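Local coordinates for putative uncharacterized protein (Mycobacterium avium, PDB 2Z6V), which is a sulfotransferase by family, and so probably transfers a sulfuryl group from the donor PAPS to an acceptor that remains unidentified, at residues 141-146 and 231-236; 85-90 and 196-201; 38-43 and 79-84. All coordinates share one frame; numbering follows the deposited sequence.

Interaction 1: 141-146 and 231-236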
loop_
_atom_site.group_PDB
_atom_site.type_symbol
_atom_site.label_atom_id
_atom_site.label_comp_id
_atom_site.label_asym_id
_atom_site.label_seq_id
_atom_site.Cartn_x
_atom_site.Cartn_y
_atom_site.Cartn_z
ATOM N N VAL A 141 -7.536 -10.309 -0.231
ATOM C CA VAL A 141 -8.621 -10.703 0.650
ATOM C C VAL A 141 -8.738 -12.232 0.608
ATOM O O VAL A 141 -8.762 -12.892 1.647
ATOM C CB VAL A 141 -9.964 -10.065 0.209
ATOM C CG1 VAL A 141 -11.129 -10.646 1.021
ATOM C CG2 VAL A 141 -9.894 -8.564 0.402
ATOM N N HIS A 142 -8.799 -12.786 -0.598
ATOM C CA HIS A 142 -8.897 -14.235 -0.779
ATOM C C HIS A 142 -7.866 -14.719 -1.800
ATOM O O HIS A 142 -8.220 -15.080 -2.922
ATOM C CB HIS A 142 -10.298 -14.611 -1.251
ATOM C CG HIS A 142 -11.379 -14.203 -0.303
ATOM N ND1 HIS A 142 -11.319 -14.471 1.050
ATOM C CD2 HIS A 142 -12.555 -13.566 -0.510
ATOM C CE1 HIS A 142 -12.414 -14.017 1.633
ATOM N NE2 HIS A 142 -13.180 -13.463 0.710
ATOM N N PRO A 143 -6.580 -14.757 -1.412
ATOM C CA PRO A 143 -5.494 -15.191 -2.303
ATOM C C PRO A 143 -5.502 -16.642 -2.784
ATOM O O PRO A 143 -5.203 -16.911 -3.949
ATOM C CB PRO A 143 -4.238 -14.871 -1.492
ATOM C CG PRO A 143 -4.687 -15.129 -0.089
ATOM C CD PRO A 143 -6.059 -14.469 -0.062
ATOM N N ILE A 144 -5.853 -17.561 -1.891
ATOM C CA ILE A 144 -5.848 -18.989 -2.191
ATOM C C ILE A 144 -7.228 -19.561 -2.493
ATOM O O ILE A 144 -8.171 -19.340 -1.732
ATOM C CB ILE A 144 -5.230 -19.773 -0.991
ATOM C CG1 ILE A 144 -3.823 -19.245 -0.706
ATOM C CG2 ILE A 144 -5.205 -21.271 -1.273
ATOM C CD1 ILE A 144 -2.917 -19.195 -1.926
ATOM N N PRO A 145 -7.365 -20.318 -3.600
ATOM C CA PRO A 145 -6.359 -20.696 -4.610
ATOM C C PRO A 145 -6.256 -19.608 -5.685
ATOM O O PRO A 145 -7.234 -18.929 -5.972
ATOM C CB PRO A 145 -6.905 -22.009 -5.193
ATOM C CG PRO A 145 -8.039 -22.408 -4.267
ATOM C CD PRO A 145 -8.596 -21.094 -3.797
ATOM N N PRO A 146 -5.081 -19.452 -6.315
ATOM C CA PRO A 146 -4.927 -18.413 -7.348
ATOM C C PRO A 146 -5.764 -18.662 -8.601
ATOM O O PRO A 146 -6.069 -19.809 -8.945
ATOM C CB PRO A 146 -3.424 -18.421 -7.619
ATOM C CG PRO A 146 -3.086 -19.887 -7.463
ATOM C CD PRO A 146 -3.883 -20.311 -6.237
ATOM N N LYS A 231 7.473 -11.930 -2.111
ATOM C CA LYS A 231 7.929 -12.705 -3.267
ATOM C C LYS A 231 7.199 -14.049 -3.376
ATOM O O LYS A 231 6.760 -14.437 -4.460
ATOM C CB LYS A 231 9.443 -12.920 -3.197
ATOM C CG LYS A 231 9.991 -13.839 -4.284
ATOM C CD LYS A 231 11.477 -13.590 -4.527
ATOM C CE LYS A 231 11.993 -14.445 -5.678
ATOM N NZ LYS A 231 13.160 -13.830 -6.377
ATOM N N ARG A 232 7.061 -14.753 -2.257
ATOM C CA ARG A 232 6.360 -16.039 -2.247
ATOM C C ARG A 232 4.898 -15.828 -2.655
ATOM O O ARG A 232 4.330 -16.606 -3.425
ATOM C CB ARG A 232 6.416 -16.670 -0.850
ATOM C CG ARG A 232 7.768 -17.261 -0.469
ATOM C CD ARG A 232 7.688 -17.960 0.876
ATOM N NE ARG A 232 8.352 -17.186 1.921
ATOM C CZ ARG A 232 7.769 -16.796 3.044
ATOM N NH1 ARG A 232 6.505 -17.105 3.274
ATOM N NH2 ARG A 232 8.451 -16.096 3.933
ATOM N N TYR A 233 4.301 -14.763 -2.124
ATOM C CA TYR A 233 2.927 -14.413 -2.424
ATOM C C TYR A 233 2.805 -14.224 -3.934
ATOM O O TYR A 233 1.928 -14.809 -4.572
ATOM C CB TYR A 233 2.567 -13.106 -1.729
ATOM C CG TYR A 233 1.107 -12.931 -1.401
ATOM C CD1 TYR A 233 0.629 -13.218 -0.119
ATOM C CD2 TYR A 233 0.213 -12.420 -2.340
ATOM C CE1 TYR A 233 -0.709 -12.991 0.230
ATOM C CE2 TYR A 233 -1.130 -12.184 -2.009
ATOM C CZ TYR A 233 -1.583 -12.469 -0.719
ATOM O OH TYR A 233 -2.892 -12.229 -0.364
ATOM N N LEU A 234 3.682 -13.403 -4.502
ATOM C CA LEU A 234 3.643 -13.151 -5.936
ATOM C C LEU A 234 3.892 -14.422 -6.744
ATOM O O LEU A 234 3.312 -14.605 -7.814
ATOM C CB LEU A 234 4.657 -12.068 -6.310
ATOM C CG LEU A 234 4.361 -10.711 -5.661
ATOM C CD1 LEU A 234 5.437 -9.721 -6.043
ATOM C CD2 LEU A 234 2.999 -10.210 -6.114
ATOM N N GLN A 235 4.732 -15.317 -6.232
ATOM C CA GLN A 235 4.996 -16.561 -6.952
ATOM C C GLN A 235 3.750 -17.449 -6.990
ATOM O O GLN A 235 3.563 -18.228 -7.926
ATOM C CB GLN A 235 6.176 -17.306 -6.318
ATOM C CG GLN A 235 7.512 -16.620 -6.560
ATOM C CD GLN A 235 8.621 -17.214 -5.738
ATOM O OE1 GLN A 235 8.547 -17.244 -4.510
ATOM N NE2 GLN A 235 9.665 -17.693 -6.407
ATOM N N VAL A 236 2.898 -17.325 -5.975
ATOM C CA VAL A 236 1.667 -18.102 -5.933
ATOM C C VAL A 236 0.662 -17.539 -6.947
ATOM O O VAL A 236 -0.047 -18.289 -7.623
ATOM C CB VAL A 236 1.022 -18.077 -4.527
ATOM C CG1 VAL A 236 -0.358 -18.735 -4.577
ATOM C CG2 VAL A 236 1.924 -18.786 -3.527
#

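Interaction 2: 85-90 and 196-201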
loop_
_atom_site.group_PDB
_atom_site.type_symbol
_atom_site.label_atom_id
_atom_site.label_comp_id
_atom_site.label_asym_id
_atom_site.label_seq_id
_atom_site.Cartn_x
_atom_site.Cartn_y
_atom_site.Cartn_z
ATOM N N GLY A 85 -4.980 -14.904 8.823
ATOM C CA GLY A 85 -5.587 -16.070 8.205
ATOM C C GLY A 85 -5.075 -16.250 6.784
ATOM O O GLY A 85 -4.873 -17.380 6.327
ATOM N N ARG A 86 -4.871 -15.133 6.079
ATOM C CA ARG A 86 -4.356 -15.172 4.712
ATOM C C ARG A 86 -2.962 -15.774 4.729
ATOM O O ARG A 86 -2.606 -16.597 3.879
ATOM C CB ARG A 86 -4.291 -13.765 4.128
ATOM C CG ARG A 86 -5.625 -13.250 3.675
ATOM C CD ARG A 86 -5.711 -11.756 3.817
ATOM N NE ARG A 86 -7.108 -11.386 3.930
ATOM C CZ ARG A 86 -7.546 -10.291 4.528
ATOM N NH1 ARG A 86 -6.686 -9.438 5.075
ATOM N NH2 ARG A 86 -8.851 -10.063 4.593
ATOM N N ARG A 87 -2.177 -15.343 5.711
ATOM C CA ARG A 87 -0.816 -15.822 5.893
ATOM C C ARG A 87 -0.870 -17.342 6.032
ATOM O O ARG A 87 -0.073 -18.049 5.436
ATOM C CB ARG A 87 -0.223 -15.175 7.149
ATOM C CG ARG A 87 1.199 -15.573 7.489
ATOM C CD ARG A 87 2.179 -15.079 6.470
ATOM N NE ARG A 87 3.548 -15.314 6.915
ATOM C CZ ARG A 87 4.228 -14.510 7.728
ATOM N NH1 ARG A 87 3.668 -13.397 8.199
ATOM N NH2 ARG A 87 5.476 -14.812 8.061
ATOM N N LEU A 88 -1.830 -17.833 6.810
ATOM C CA LEU A 88 -2.000 -19.271 7.015
ATOM C C LEU A 88 -2.403 -19.972 5.729
ATOM O O LEU A 88 -1.916 -21.063 5.425
ATOM C CB LEU A 88 -3.064 -19.537 8.085
ATOM C CG LEU A 88 -2.663 -19.181 9.517
ATOM C CD1 LEU A 88 -3.845 -19.345 10.452
ATOM C CD2 LEU A 88 -1.507 -20.070 9.938
ATOM N N GLN A 89 -3.300 -19.342 4.976
ATOM C CA GLN A 89 -3.776 -19.907 3.719
ATOM C C GLN A 89 -2.674 -20.006 2.666
ATOM O O GLN A 89 -2.586 -20.998 1.944
ATOM C CB GLN A 89 -4.948 -19.076 3.181
ATOM C CG GLN A 89 -6.188 -19.140 4.050
ATOM C CD GLN A 89 -7.401 -18.499 3.401
ATOM O OE1 GLN A 89 -7.797 -18.868 2.298
ATOM N NE2 GLN A 89 -8.001 -17.536 4.089
ATOM N N VAL A 90 -1.827 -18.983 2.586
ATOM C CA VAL A 90 -0.747 -18.981 1.607
ATOM C C VAL A 90 0.320 -20.020 1.945
ATOM O O VAL A 90 0.936 -20.602 1.052
ATOM C CB VAL A 90 -0.081 -17.584 1.505
ATOM C CG1 VAL A 90 1.137 -17.644 0.578
ATOM C CG2 VAL A 90 -1.091 -16.569 0.982
ATOM N N ASN A 196 0.857 -6.259 5.514
ATOM C CA ASN A 196 0.172 -6.239 6.795
ATOM C C ASN A 196 -0.090 -7.657 7.299
ATOM O O ASN A 196 -0.371 -7.859 8.485
ATOM C CB ASN A 196 -1.131 -5.435 6.700
ATOM C CG ASN A 196 -2.196 -6.138 5.888
ATOM O OD1 ASN A 196 -1.916 -7.110 5.180
ATOM N ND2 ASN A 196 -3.427 -5.644 5.975
ATOM N N GLN A 197 0.032 -8.641 6.409
ATOM C CA GLN A 197 -0.166 -10.042 6.786
ATOM C C GLN A 197 1.044 -10.564 7.568
ATOM O O GLN A 197 1.046 -11.699 8.060
ATOM C CB GLN A 197 -0.390 -10.911 5.549
ATOM C CG GLN A 197 -1.733 -10.702 4.864
ATOM C CD GLN A 197 -1.822 -11.416 3.530
ATOM O OE1 GLN A 197 -1.475 -12.594 3.414
ATOM N NE2 GLN A 197 -2.292 -10.704 2.510
ATOM N N ASP A 198 2.083 -9.741 7.662
ATOM C CA ASP A 198 3.261 -10.114 8.423
ATOM C C ASP A 198 3.380 -9.092 9.545
ATOM O O ASP A 198 4.376 -9.033 10.266
ATOM C CB ASP A 198 4.512 -10.100 7.545
ATOM C CG ASP A 198 5.747 -10.617 8.283
ATOM O OD1 ASP A 198 5.669 -11.720 8.883
ATOM O OD2 ASP A 198 6.789 -9.920 8.263
ATOM N N PHE A 199 2.336 -8.283 9.677
ATOM C CA PHE A 199 2.257 -7.245 10.695
ATOM C C PHE A 199 3.472 -6.327 10.783
ATOM O O PHE A 199 3.946 -5.977 11.864
ATOM C CB PHE A 199 1.921 -7.887 12.040
ATOM C CG PHE A 199 0.616 -8.628 12.014
ATOM C CD1 PHE A 199 0.576 -9.990 11.736
ATOM C CD2 PHE A 199 -0.589 -7.939 12.161
ATOM C CE1 PHE A 199 -0.639 -10.653 11.596
ATOM C CE2 PHE A 199 -1.815 -8.593 12.021
ATOM C CZ PHE A 199 -1.840 -9.951 11.738
ATOM N N LYS A 200 3.947 -5.940 9.604
ATOM C CA LYS A 200 5.070 -5.026 9.425
ATOM C C LYS A 200 4.697 -4.185 8.202
ATOM O O LYS A 200 5.322 -4.274 7.134
ATOM C CB LYS A 200 6.365 -5.791 9.166
ATOM C CG LYS A 200 6.847 -6.608 10.347
ATOM C CD LYS A 200 8.183 -7.246 10.026
ATOM C CE LYS A 200 8.656 -8.161 11.123
ATOM N NZ LYS A 200 9.825 -8.931 10.641
ATOM N N GLY A 201 3.637 -3.402 8.381
ATOM C CA GLY A 201 3.125 -2.537 7.338
ATOM C C GLY A 201 2.635 -1.255 7.983
ATOM O O GLY A 201 1.968 -1.269 9.024
HETATM O O HOH W 1 -4.337 -8.462 4.096
#

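Interaction 3: 38-43 and 79-84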
loop_
_atom_site.group_PDB
_atom_site.type_symbol
_atom_site.label_atom_id
_atom_site.label_comp_id
_atom_site.label_asym_id
_atom_site.label_seq_id
_atom_site.Cartn_x
_atom_site.Cartn_y
_atom_site.Cartn_z
ATOM N N ALA A 38 -6.653 -19.763 12.940
ATOM C CA ALA A 38 -6.499 -21.185 12.659
ATOM C C ALA A 38 -7.877 -21.829 12.673
ATOM O O ALA A 38 -8.165 -22.765 11.928
ATOM C CB ALA A 38 -5.616 -21.822 13.713
ATOM N N GLN A 39 -8.729 -21.301 13.537
ATOM C CA GLN A 39 -10.089 -21.780 13.697
ATOM C C GLN A 39 -10.868 -21.489 12.423
ATOM O O GLN A 39 -11.440 -22.397 11.827
ATOM C CB GLN A 39 -10.717 -21.064 14.885
ATOM C CG GLN A 39 -11.994 -21.648 15.416
ATOM C CD GLN A 39 -12.422 -20.941 16.700
ATOM O OE1 GLN A 39 -11.670 -20.908 17.688
ATOM N NE2 GLN A 39 -13.624 -20.361 16.691
ATOM N N ARG A 40 -10.868 -20.226 12.001
ATOM C CA ARG A 40 -11.578 -19.804 10.796
ATOM C C ARG A 40 -11.090 -20.477 9.520
ATOM O O ARG A 40 -11.890 -21.014 8.760
ATOM C CB ARG A 40 -11.478 -18.283 10.615
ATOM C CG ARG A 40 -12.202 -17.479 11.683
ATOM C CD ARG A 40 -12.069 -15.982 11.460
ATOM N NE ARG A 40 -12.781 -15.211 12.479
ATOM C CZ ARG A 40 -12.785 -13.883 12.544
ATOM N NH1 ARG A 40 -12.116 -13.165 11.649
ATOM N NH2 ARG A 40 -13.453 -13.266 13.507
ATOM N N THR A 41 -9.780 -20.453 9.283
ATOM C CA THR A 41 -9.214 -21.046 8.070
ATOM C C THR A 41 -9.116 -22.569 8.078
ATOM O O THR A 41 -9.051 -23.186 7.016
ATOM C CB THR A 41 -7.805 -20.511 7.793
ATOM O OG1 THR A 41 -6.909 -21.003 8.795
ATOM C CG2 THR A 41 -7.791 -18.997 7.812
ATOM N N GLY A 42 -9.096 -23.173 9.267
ATOM C CA GLY A 42 -8.979 -24.619 9.354
ATOM C C GLY A 42 -7.543 -25.076 9.137
ATOM O O GLY A 42 -7.288 -26.250 8.865
ATOM N N LEU A 43 -6.604 -24.140 9.257
ATOM C CA LEU A 43 -5.179 -24.413 9.077
ATOM C C LEU A 43 -4.427 -23.970 10.328
ATOM O O LEU A 43 -4.812 -22.998 10.969
ATOM C CB LEU A 43 -4.645 -23.642 7.867
ATOM C CG LEU A 43 -5.305 -23.942 6.519
ATOM C CD1 LEU A 43 -4.868 -22.901 5.475
ATOM C CD2 LEU A 43 -4.937 -25.362 6.084
ATOM N N ASP A 79 -9.630 -7.439 11.749
ATOM C CA ASP A 79 -8.807 -7.260 10.562
ATOM C C ASP A 79 -7.477 -8.015 10.700
ATOM O O ASP A 79 -6.991 -8.617 9.741
ATOM C CB ASP A 79 -8.545 -5.767 10.311
ATOM C CG ASP A 79 -9.773 -5.037 9.780
ATOM O OD1 ASP A 79 -10.500 -5.618 8.946
ATOM O OD2 ASP A 79 -10.009 -3.876 10.178
ATOM N N ALA A 80 -6.903 -7.986 11.900
ATOM C CA ALA A 80 -5.638 -8.664 12.155
ATOM C C ALA A 80 -5.815 -10.162 11.971
ATOM O O ALA A 80 -4.955 -10.832 11.392
ATOM C CB ALA A 80 -5.157 -8.366 13.562
ATOM N N THR A 81 -6.942 -10.676 12.457
ATOM C CA THR A 81 -7.259 -12.094 12.362
ATOM C C THR A 81 -7.351 -12.495 10.909
ATOM O O THR A 81 -6.726 -13.457 10.493
ATOM C CB THR A 81 -8.596 -12.417 13.051
ATOM O OG1 THR A 81 -8.561 -11.931 14.397
ATOM C CG2 THR A 81 -8.845 -13.928 13.070
ATOM N N ASN A 82 -8.126 -11.745 10.133
ATOM C CA ASN A 82 -8.275 -12.037 8.708
ATOM C C ASN A 82 -6.943 -11.959 7.968
ATOM O O ASN A 82 -6.664 -12.785 7.095
ATOM C CB ASN A 82 -9.279 -11.083 8.063
ATOM C CG ASN A 82 -10.699 -11.330 8.539
ATOM O OD1 ASN A 82 -11.091 -12.474 8.775
ATOM N ND2 ASN A 82 -11.481 -10.261 8.668
ATOM N N ALA A 83 -6.124 -10.970 8.323
ATOM C CA ALA A 83 -4.821 -10.795 7.701
ATOM C C ALA A 83 -3.941 -12.006 8.000
ATOM O O ALA A 83 -3.298 -12.548 7.102
ATOM C CB ALA A 83 -4.154 -9.517 8.215
ATOM N N LEU A 84 -3.920 -12.429 9.261
ATOM C CA LEU A 84 -3.124 -13.580 9.665
ATOM C C LEU A 84 -3.667 -14.856 9.031
ATOM O O LEU A 84 -2.905 -15.779 8.729
ATOM C CB LEU A 84 -3.114 -13.714 11.195
ATOM C CG LEU A 84 -2.232 -14.832 11.761
ATOM C CD1 LEU A 84 -0.798 -14.637 11.287
ATOM C CD2 LEU A 84 -2.305 -14.827 13.283
#

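Interaction 1: 141-146 and 231-236
Pro-143 and Tyr-233 make the first of three apolar touches by which the loop 141-146 leans on residues 231-236 of helix 224-238. The pyrrolidine ring of Pro-143 meets the phenol obliquely at its hydroxyl end, with CB 3.7 Å from Tyr-233 CZ. Further along, the side chains of Ile-144 and Val-236 cross at about a right angle, bringing Ile-144 CD1 to 3.7 Å from Val-236 CG1. The same methyl also meets Pro-146, CG lying 4.1 Å from Val-236 CG1, while Pro-146 CB approaches Val-236 O at 3.4 Å. Val-236 can serve both loop residues because CG1 stands anti to the backbone N (chi1 172°), on the flank of the helix that meets the loop.

In the next shell, Tyr-233 OH is hydrogen-bonded to the backbone carbonyl of Gln-139, just ahead of the loop, which holds the phenol at the level of Pro-143. Tyr-93 of helix 70-96 touches Ile-144, Pro-146 and Val-236 alike, and Val-90 of that helix packs on Tyr-233. The cis peptide before Pro-145 turns the chain between the two loop residues that touch Val-236.

No hydrogen bond joins the two segments directly. Shape therefore carries the contact: prolines, which lack a backbone N-H, offer ring carbons to a helix flank, and the one buried hydroxyl finds its main acceptor at Gln-139.

Interaction 2: 85-90 and 196-201
Arg-87 reaches Asp-198 through a bend in its chain: CG starts anti to the backbone N (chi1 180°), and the turn at chi2 (67°) carries the guanidinium over to the 3-10 segment 196-198. Asp-198 answers with CG likewise anti to its own N, which presents OD1 to the arginine. The resulting salt bridge has Arg-87 NH1 2.7 Å from Asp-198 OD1, met on the anti side of a carboxylate whose plane is turned 59° from the guanidinium. A second, weak bond runs from Arg-87 NH2 to the same oxygen. NH1 also donates to Gln-197 O at 3.1 Å, almost exactly in the guanidinium plane, so one nitrogen binds both a side chain and the backbone and fixes the rotation of the group.

Gln-197 lies across Arg-86 at about a right angle, its OE1 3.1 Å from Arg-86 CB; OE1 is hydrogen-bonded to the hydroxyl of Tyr-229. A water weakly joins Arg-86 NH1, at 2.7 Å, to Gln-197 NE2.

Asp-198 OD2 is bound by Thr-226 and Ser-225, and Arg-87 NH2 has a second carboxylate in Asp-47. The network ties the 3-10 segment 196-198 to helix 70-96, which carries both arginines, to the start of helix 224-238, and to helix 50-64, whose Trp-51 touches both Arg-87 and Asp-198.

Interaction 3: 38-43 and 79-84
Helix 30-41 ends against the flank of helix 70-96, the two segments coming nearest at Arg-40 and Asn-82, whose CA atoms are 8.7 Å apart. At that separation backbone does not meet backbone, and a long side chain spans the interval. Arg-40 does so nearly at full stretch, its chain extended from CG to NE, so that its guanidinium arrives beside Thr-81 and Asn-82, two consecutive residues of the second helix.

These two neighbours meet the flat group in different ways. Thr-81 places its methyl over one face, CG2 lying 3.6 Å from Arg-40 NH1 and 4.0 Å from Arg-40 CZ. This methyl stands anti to the backbone N of Thr-81, while the hydroxyl of that residue turns back to the carbonyl of Leu-77 within its own helix; the threonine thus shows the arginine its apolar branch. Asn-82 comes to the edge instead, near the guanidinium plane. Its OD1 accepts a weak hydrogen bond from Arg-40 NH1 at 3.1 Å, with an N-H...O angle of 121°, and the amide plane is inclined 38° to the guanidinium. The stronger polar tie of Arg-40 is a salt bridge from NH2 to Asp-78, one turn before Asn-82 on helix 70-96.

Beyond Arg-40 the first helix stops. Gly-42 leaves helical geometry with positive phi, its N still bonded to Ala-38 O at 2.8 Å, and Thr-41 OG1 accepts from Leu-43 N at 3.2 Å to make an ST turn. Thr-81 also packs on Val-33, Leu-36 and Ala-37. The whole is a helix-helix packing near the N-terminus, with an apolar seam bordered by an arginine at its partly exposed margin and, next to it, the end of helix 30-41 at Gly-42 with its ST turn.

In the fold
Helix 70-96 unites the three contacts: interactions 2 and 3 use successive turns of it, their centres 9 Å apart, and interaction 1 rests against its later residues. Between interactions 2 and 3, Phe-199 CZ lies 3.3 Å from Ala-80 O. Interactions 1 and 2, 11 Å apart between centres, are joined by a probable hydrogen bond from Arg-86 NE to Val-141 O, whereas interactions 1 and 3 do not touch. N-terminal helices are thereby packed, step by step, onto loops and a helix of the sulfotransferase region. A bound palmitic acid lies about 13 Å from the side chain of Gln-197, so interaction 2 does not contact it through that residue.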